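Local coordinates for RagB/SusD domain protein (PDB 5J90), which binds chitin and is a SusD homolog, probably an outer-membrane lipoprotein that serves a chitin utilization system in Flavobacterium johnsoniae, at residues L51-N56 / W85-I89; F337-E341 / I420-K424; R440-Y444 / W501-N507. All coordinates share one frame. Residue numbers count along the deposited sequence, not the author numbering.

Every touching residue of interaction 2 is buried. Interactions 1 and 3 are mostly buried but include partly exposed residues, and interaction 3 borders the second subunit. Interaction 1 stands apart, on the opposite side of the chain's centre from interaction 2, with nearest atoms about 13 Å away. It joins helices 46-54 and 83-108 through leucines on aromatic faces and two bridging waters. Interaction 2 pairs helices 332-344 and 413-428 around F337 and one water. Interaction 3 joins the end of helix 432-442 to the C-terminal loop, with a direct hydrogen bond. Interactions 2 and 3 touch: E341 OE2 and R441 NH1 form a 2.8 Å salt bridge, and I421 packs on T442 and Y444.

Interaction 1 (L51-N56 / W85-I89); sequences LQQGLN and WNGFI
Residues 51-54 are the last turn of helix 46-54, widened to a pi-type turn. L55 leaves helical angles first, and N56 stands at the N-cap position of helix 57-60. Residues 85-89 lie near the start of helix 83-108, kinked at F88 and I89. The closest CA pairs are L51 with W85 at 5.4 Å and Q52 with I89 at 4.6 Å. L51 (chi1 m, chi2 t) points toward the other helix. Its CD2 lies 3.9 Å from the centroid of the W85 five-membered ring and its CD1 3.6 Å from that of the F88 ring, both CH-pi contacts over a face. L55 CD1 covers the W85 six-membered ring, 3.9 Å from its centroid. This is helix-end packing within the SusD fold, whose regular structure is nearly all helix; N76 ND2 is hydrogen-bonded to N86 OD1. I89 CG1, at the closest CA pair, makes van der Waals contact with Q52 O at 3.2 Å. N56 (chi1 p) donates from ND2 to Q52 O at 3.0 Å. Water 1 joins L51 O (2.7 Å), N56 ND2 (2.9 Å) and N86 OD1 (2.8 Å). Water 2 links Q52 NE2 (2.9 Å) to I89 O (2.8 Å); Q52 OE1 accepts from V42 N.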
# COMPACT_ATOMS: atom_id res chain seq x y z
N LEU A 51 -19.70 17.96 -11.98
CA LEU A 51 -19.22 17.70 -10.62
C LEU A 51 -18.91 16.22 -10.36
O LEU A 51 -17.99 15.89 -9.61
CB LEU A 51 -20.24 18.22 -9.59
CG LEU A 51 -20.48 19.73 -9.67
CD1 LEU A 51 -21.63 20.10 -8.74
CD2 LEU A 51 -19.23 20.49 -9.29
N GLN A 52 -19.67 15.33 -10.99
CA GLN A 52 -19.49 13.90 -10.80
C GLN A 52 -18.17 13.42 -11.39
O GLN A 52 -17.50 12.57 -10.79
CB GLN A 52 -20.63 13.13 -11.46
CG GLN A 52 -20.55 11.64 -11.15
CD GLN A 52 -21.10 10.77 -12.27
OE1 GLN A 52 -21.29 11.22 -13.40
NE2 GLN A 52 -21.37 9.51 -11.95
N GLN A 53 -17.80 13.94 -12.56
CA GLN A 53 -16.58 13.48 -13.22
C GLN A 53 -15.79 14.60 -13.90
O GLN A 53 -14.57 14.54 -13.98
CB GLN A 53 -16.91 12.35 -14.21
CG GLN A 53 -15.66 11.75 -14.83
CD GLN A 53 -15.91 10.47 -15.64
OE1 GLN A 53 -16.76 9.64 -15.32
NE2 GLN A 53 -15.13 10.32 -16.70
N GLY A 54 -16.49 15.62 -14.40
CA GLY A 54 -15.85 16.64 -15.21
C GLY A 54 -14.74 17.43 -14.53
O GLY A 54 -13.79 17.87 -15.19
N LEU A 55 -14.86 17.60 -13.22
CA LEU A 55 -13.91 18.40 -12.45
C LEU A 55 -13.05 17.53 -11.52
O LEU A 55 -12.39 18.03 -10.60
CB LEU A 55 -14.63 19.50 -11.67
CG LEU A 55 -15.20 20.61 -12.56
CD1 LEU A 55 -16.13 21.53 -11.79
CD2 LEU A 55 -14.06 21.41 -13.16
N ASN A 56 -13.04 16.23 -11.78
CA ASN A 56 -12.11 15.34 -11.09
C ASN A 56 -11.32 14.49 -12.09
O ASN A 56 -10.38 14.99 -12.69
CB ASN A 56 -12.77 14.55 -9.91
CG ASN A 56 -14.03 13.79 -10.31
OD1 ASN A 56 -13.95 12.69 -10.85
ND2 ASN A 56 -15.19 14.33 -9.96
N TRP A 85 -18.07 19.81 -4.21
CA TRP A 85 -18.08 19.23 -5.56
C TRP A 85 -18.18 17.71 -5.51
O TRP A 85 -19.00 17.10 -6.19
CB TRP A 85 -16.79 19.59 -6.29
CG TRP A 85 -16.65 21.03 -6.71
CD1 TRP A 85 -17.48 22.08 -6.39
CD2 TRP A 85 -15.61 21.58 -7.52
NE1 TRP A 85 -17.01 23.24 -6.97
CE2 TRP A 85 -15.86 22.96 -7.67
CE3 TRP A 85 -14.48 21.03 -8.14
CZ2 TRP A 85 -15.03 23.79 -8.41
CZ3 TRP A 85 -13.66 21.85 -8.88
CH2 TRP A 85 -13.93 23.23 -9.01
N ASN A 86 -17.32 17.11 -4.70
CA ASN A 86 -17.08 15.67 -4.79
C ASN A 86 -18.17 14.81 -4.17
O ASN A 86 -18.30 13.63 -4.49
CB ASN A 86 -15.70 15.34 -4.22
CG ASN A 86 -14.59 16.03 -4.99
OD1 ASN A 86 -14.68 16.21 -6.20
ND2 ASN A 86 -13.54 16.45 -4.28
N GLY A 87 -18.98 15.40 -3.30
CA GLY A 87 -20.12 14.69 -2.74
C GLY A 87 -21.09 14.20 -3.80
O GLY A 87 -21.75 13.18 -3.61
N PHE A 88 -21.17 14.90 -4.92
CA PHE A 88 -22.06 14.51 -6.01
C PHE A 88 -21.77 13.10 -6.54
O PHE A 88 -22.69 12.39 -6.95
CB PHE A 88 -22.00 15.52 -7.16
CG PHE A 88 -22.82 16.75 -6.91
CD1 PHE A 88 -22.30 17.82 -6.19
CD2 PHE A 88 -24.11 16.84 -7.40
CE1 PHE A 88 -23.07 18.96 -5.96
CE2 PHE A 88 -24.89 17.97 -7.17
CZ PHE A 88 -24.37 19.03 -6.46
N ILE A 89 -20.50 12.71 -6.53
CA ILE A 89 -20.12 11.39 -7.03
C ILE A 89 -20.83 10.31 -6.23
O ILE A 89 -21.47 9.41 -6.78
CB ILE A 89 -18.59 11.17 -6.90
CG1 ILE A 89 -17.80 12.30 -7.57
CG2 ILE A 89 -18.21 9.81 -7.47
CD1 ILE A 89 -16.32 12.30 -7.20
O HOH W 1 -15.68 16.93 -8.71
O HOH W 2 -21.05 8.32 -9.31

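Interaction 2 (F337-E341 / I420-K424); sequences FLRAE and IITQK
F337, I420 and K424 have the most surface covered in this contact. F337 lies on helix 332-344, the other two on helix 413-428. Both segments are regular alpha helix, with E341 N bonded to F337 O at 3.1 Å and K424 N to I420 O at 2.9 Å. The axes of the two short segments run antiparallel, at 173°, and approach to 9.9 Å. The closest CA pair is F337 with K424, at 6.1 Å.

F337 (chi1 m) points toward the partner helix and lays its ring against the backbone of that helix. I420 O, K424 N and Q423 C lie over one ring face. F337 CD2 is 3.5 Å from K424 CA, and F337 CZ is 3.6 Å from Q423 CB. I420 (chi1 m, chi2 t) reaches back across the gap. Its CG2 lies 3.5 Å from F337 O, and its CD1 is 3.8 Å from A340 CB. This is antiparallel helix packing, as in the helical repeats of the TPR-related SusD fold. Helices 196-213 and 353-368 pack around the pair.

K424 is extended, with all four chi angles t. Its NZ comes to 3.7 Å from L338 CD2 and forms a salt bridge with D438. Water 3 accepts from K424 NZ at 2.9 Å and donates to F337 O (3.1 Å) and E341 OE1 (2.7 Å). E341 OE2 forms salt bridges with R441 and R345. The two helices thus meet by van der Waals packing, with no direct polar bond between the two segments. The buried charges of K424 and E341 are met by water 3 and by partners outside them.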
# COMPACT_ATOMS: atom_id res chain seq x y z
N PHE A 337 -5.70 -3.89 -25.36
CA PHE A 337 -4.59 -3.37 -24.56
C PHE A 337 -4.49 -4.08 -23.21
O PHE A 337 -3.39 -4.23 -22.67
CB PHE A 337 -4.70 -1.85 -24.39
CG PHE A 337 -4.58 -1.09 -25.69
CD1 PHE A 337 -3.49 -1.28 -26.53
CD2 PHE A 337 -5.57 -0.20 -26.08
CE1 PHE A 337 -3.38 -0.59 -27.75
CE2 PHE A 337 -5.46 0.49 -27.29
CZ PHE A 337 -4.37 0.30 -28.11
N LEU A 338 -5.63 -4.52 -22.68
CA LEU A 338 -5.62 -5.34 -21.47
C LEU A 338 -4.94 -6.68 -21.77
O LEU A 338 -4.07 -7.13 -21.02
CB LEU A 338 -7.04 -5.57 -20.97
CG LEU A 338 -7.63 -4.39 -20.20
CD1 LEU A 338 -9.12 -4.55 -20.10
CD2 LEU A 338 -7.00 -4.32 -18.81
N ARG A 339 -5.32 -7.31 -22.88
CA ARG A 339 -4.71 -8.57 -23.27
C ARG A 339 -3.22 -8.40 -23.58
O ARG A 339 -2.42 -9.28 -23.24
CB ARG A 339 -5.44 -9.20 -24.46
CG ARG A 339 -6.85 -9.70 -24.13
CD ARG A 339 -7.65 -9.95 -25.41
NE ARG A 339 -7.13 -11.08 -26.15
CZ ARG A 339 -7.35 -11.33 -27.44
NH1 ARG A 339 -8.08 -10.51 -28.20
NH2 ARG A 339 -6.82 -12.40 -27.97
N ALA A 340 -2.84 -7.28 -24.19
CA ALA A 340 -1.43 -7.02 -24.48
C ALA A 340 -0.61 -6.97 -23.19
O ALA A 340 0.45 -7.58 -23.11
CB ALA A 340 -1.28 -5.71 -25.27
N GLU A 341 -1.11 -6.25 -22.19
CA GLU A 341 -0.42 -6.22 -20.91
C GLU A 341 -0.38 -7.60 -20.26
O GLU A 341 0.64 -8.02 -19.70
CB GLU A 341 -1.07 -5.21 -19.96
CG GLU A 341 -0.39 -5.23 -18.60
CD GLU A 341 -0.86 -4.16 -17.64
OE1 GLU A 341 -1.70 -3.30 -18.00
OE2 GLU A 341 -0.36 -4.18 -16.49
N ILE A 420 1.90 0.45 -24.42
CA ILE A 420 0.55 -0.09 -24.32
C ILE A 420 -0.41 0.89 -23.62
O ILE A 420 -1.50 1.19 -24.13
CB ILE A 420 0.55 -1.44 -23.58
CG1 ILE A 420 1.24 -2.50 -24.45
CG2 ILE A 420 -0.86 -1.86 -23.23
CD1 ILE A 420 1.60 -3.78 -23.70
N ILE A 421 0.00 1.40 -22.47
CA ILE A 421 -0.87 2.28 -21.71
C ILE A 421 -1.06 3.63 -22.41
O ILE A 421 -2.13 4.22 -22.35
CB ILE A 421 -0.38 2.48 -20.26
CG1 ILE A 421 -0.28 1.13 -19.52
CG2 ILE A 421 -1.29 3.44 -19.50
CD1 ILE A 421 -1.58 0.36 -19.44
N THR A 422 -0.02 4.12 -23.11
CA THR A 422 -0.17 5.37 -23.86
C THR A 422 -1.26 5.21 -24.93
O THR A 422 -2.15 6.06 -25.06
CB THR A 422 1.15 5.79 -24.53
OG1 THR A 422 2.12 6.09 -23.52
CG2 THR A 422 0.96 7.02 -25.42
N GLN A 423 -1.21 4.11 -25.67
CA GLN A 423 -2.21 3.88 -26.72
C GLN A 423 -3.59 3.61 -26.13
O GLN A 423 -4.61 4.03 -26.68
CB GLN A 423 -1.74 2.76 -27.65
CG GLN A 423 -0.60 3.23 -28.56
CD GLN A 423 -1.00 4.42 -29.42
OE1 GLN A 423 -2.11 4.47 -29.96
NE2 GLN A 423 -0.09 5.38 -29.57
N LYS A 424 -3.62 2.95 -24.98
CA LYS A 424 -4.86 2.70 -24.26
C LYS A 424 -5.49 4.03 -23.82
O LYS A 424 -6.70 4.26 -23.99
CB LYS A 424 -4.53 1.84 -23.05
CG LYS A 424 -5.69 1.22 -22.34
CD LYS A 424 -5.13 0.33 -21.21
CE LYS A 424 -6.22 -0.34 -20.43
NZ LYS A 424 -5.64 -0.85 -19.15
O HOH W 3 -3.63 -2.84 -19.89

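Interaction 3 (R440-Y444 / W501-N507); sequences RRTGY and WDVNAPN
Residues 440-442 end helix 432-442; G443 leaves it with positive phi (79°). Residues 501-507 are irregular, with inverse gamma turns centred on D502 and N504. The closest CA pairs are R441 with D502 (5.7 Å) and T442 with N507 (6.2 Å). One direct hydrogen bond joins the segments: N507 (chi1 m) donates from ND2 to T442 O at 3.0 Å. Just past the helix end, Y444 N donates to T442 OG1 at 3.0 Å, an ST turn; T442 OG1 is also hydrogen-bonded to D438 O. Two acceptor pairs are close but unbonded: R440 O with D502 OD1 (3.2 Å) and R441 O with N507 OD1 (3.3 Å). In packing, W501 (chi1 p) places CH2 3.7 Å from R440 CZ, over a guanidinium face; R440 NH1 is hydrogen-bonded to R466 O and D132 O. D502 forms a salt bridge with R466, R441 with E341 and D438. The C-terminal tail of the SusD fold thus covers the end of helix 432-442 beside helices 196-213 and 413-428, while V503 to P506 meet the second subunit.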
# COMPACT_ATOMS: atom_id res chain seq x y z
N ARG A 440 -2.91 5.88 -12.08
CA ARG A 440 -2.50 5.61 -10.71
C ARG A 440 -1.76 4.27 -10.62
O ARG A 440 -0.70 4.17 -9.99
CB ARG A 440 -3.72 5.65 -9.77
CG ARG A 440 -4.21 7.07 -9.48
CD ARG A 440 -5.45 7.08 -8.59
NE ARG A 440 -6.64 6.61 -9.31
CZ ARG A 440 -7.75 6.19 -8.71
NH1 ARG A 440 -7.81 6.15 -7.38
NH2 ARG A 440 -8.78 5.77 -9.43
N ARG A 441 -2.31 3.23 -11.24
CA ARG A 441 -1.68 1.92 -11.17
C ARG A 441 -0.31 1.86 -11.85
O ARG A 441 0.63 1.32 -11.27
CB ARG A 441 -2.59 0.85 -11.75
CG ARG A 441 -1.95 -0.54 -11.71
CD ARG A 441 -2.90 -1.60 -12.21
NE ARG A 441 -3.23 -1.43 -13.63
CZ ARG A 441 -2.55 -1.97 -14.64
NH1 ARG A 441 -1.47 -2.70 -14.41
NH2 ARG A 441 -2.96 -1.76 -15.88
N THR A 442 -0.20 2.40 -13.06
CA THR A 442 0.98 2.17 -13.89
C THR A 442 1.95 3.33 -13.96
O THR A 442 3.12 3.14 -14.29
CB THR A 442 0.60 1.83 -15.35
OG1 THR A 442 0.03 2.99 -15.99
CG2 THR A 442 -0.37 0.66 -15.42
N GLY A 443 1.47 4.54 -13.68
CA GLY A 443 2.25 5.75 -13.87
C GLY A 443 2.32 6.21 -15.32
O GLY A 443 3.10 7.11 -15.64
N TYR A 444 1.51 5.61 -16.20
CA TYR A 444 1.55 5.92 -17.63
C TYR A 444 0.18 6.39 -18.12
O TYR A 444 -0.84 6.06 -17.52
CB TYR A 444 1.97 4.67 -18.42
CG TYR A 444 3.34 4.13 -18.08
CD1 TYR A 444 4.44 4.98 -17.99
CD2 TYR A 444 3.54 2.78 -17.85
CE1 TYR A 444 5.71 4.49 -17.68
CE2 TYR A 444 4.79 2.27 -17.53
CZ TYR A 444 5.87 3.13 -17.45
OH TYR A 444 7.12 2.63 -17.14
N TRP A 501 -5.70 -1.29 -4.04
CA TRP A 501 -5.00 -1.76 -5.25
C TRP A 501 -3.85 -0.85 -5.67
O TRP A 501 -2.99 -1.26 -6.44
CB TRP A 501 -5.95 -2.03 -6.44
CG TRP A 501 -6.83 -0.88 -6.88
CD1 TRP A 501 -8.19 -0.80 -6.70
CD2 TRP A 501 -6.45 0.31 -7.59
NE1 TRP A 501 -8.67 0.38 -7.23
CE2 TRP A 501 -7.63 1.08 -7.80
CE3 TRP A 501 -5.24 0.81 -8.10
CZ2 TRP A 501 -7.63 2.31 -8.46
CZ3 TRP A 501 -5.24 2.04 -8.76
CH2 TRP A 501 -6.43 2.78 -8.92
N ASP A 502 -3.83 0.38 -5.17
CA ASP A 502 -2.84 1.39 -5.57
C ASP A 502 -1.60 1.32 -4.70
O ASP A 502 -1.10 2.32 -4.20
CB ASP A 502 -3.50 2.79 -5.49
CG ASP A 502 -2.68 3.88 -6.14
OD1 ASP A 502 -1.83 3.56 -7.01
OD2 ASP A 502 -2.90 5.07 -5.79
N VAL A 503 -1.08 0.11 -4.54
CA VAL A 503 0.05 -0.10 -3.64
C VAL A 503 1.32 0.55 -4.19
O VAL A 503 1.54 0.61 -5.40
CB VAL A 503 0.25 -1.62 -3.38
CG1 VAL A 503 0.50 -2.34 -4.67
CG2 VAL A 503 1.37 -1.88 -2.38
N ASN A 504 2.14 1.09 -3.29
CA ASN A 504 3.44 1.60 -3.70
C ASN A 504 4.41 0.46 -4.01
O ASN A 504 5.16 -0.01 -3.15
CB ASN A 504 4.05 2.52 -2.64
CG ASN A 504 5.32 3.14 -3.12
OD1 ASN A 504 5.35 3.76 -4.18
ND2 ASN A 504 6.40 2.97 -2.37
N ALA A 505 4.37 0.01 -5.26
CA ALA A 505 5.11 -1.17 -5.71
C ALA A 505 5.38 -0.96 -7.19
O ALA A 505 4.69 -0.18 -7.85
CB ALA A 505 4.27 -2.43 -5.51
N PRO A 506 6.38 -1.66 -7.74
CA PRO A 506 6.68 -1.48 -9.16
C PRO A 506 5.67 -2.20 -10.06
O PRO A 506 4.88 -3.03 -9.60
CB PRO A 506 8.08 -2.11 -9.29
CG PRO A 506 8.09 -3.18 -8.25
CD PRO A 506 7.31 -2.60 -7.07
N ASN A 507 5.72 -1.90 -11.36
CA ASN A 507 4.78 -2.50 -12.30
C ASN A 507 5.02 -3.98 -12.55
O ASN A 507 4.10 -4.70 -12.93
CB ASN A 507 4.79 -1.76 -13.64
CG ASN A 507 4.10 -0.42 -13.57
OD1 ASN A 507 3.10 -0.26 -12.87
ND2 ASN A 507 4.64 0.57 -14.27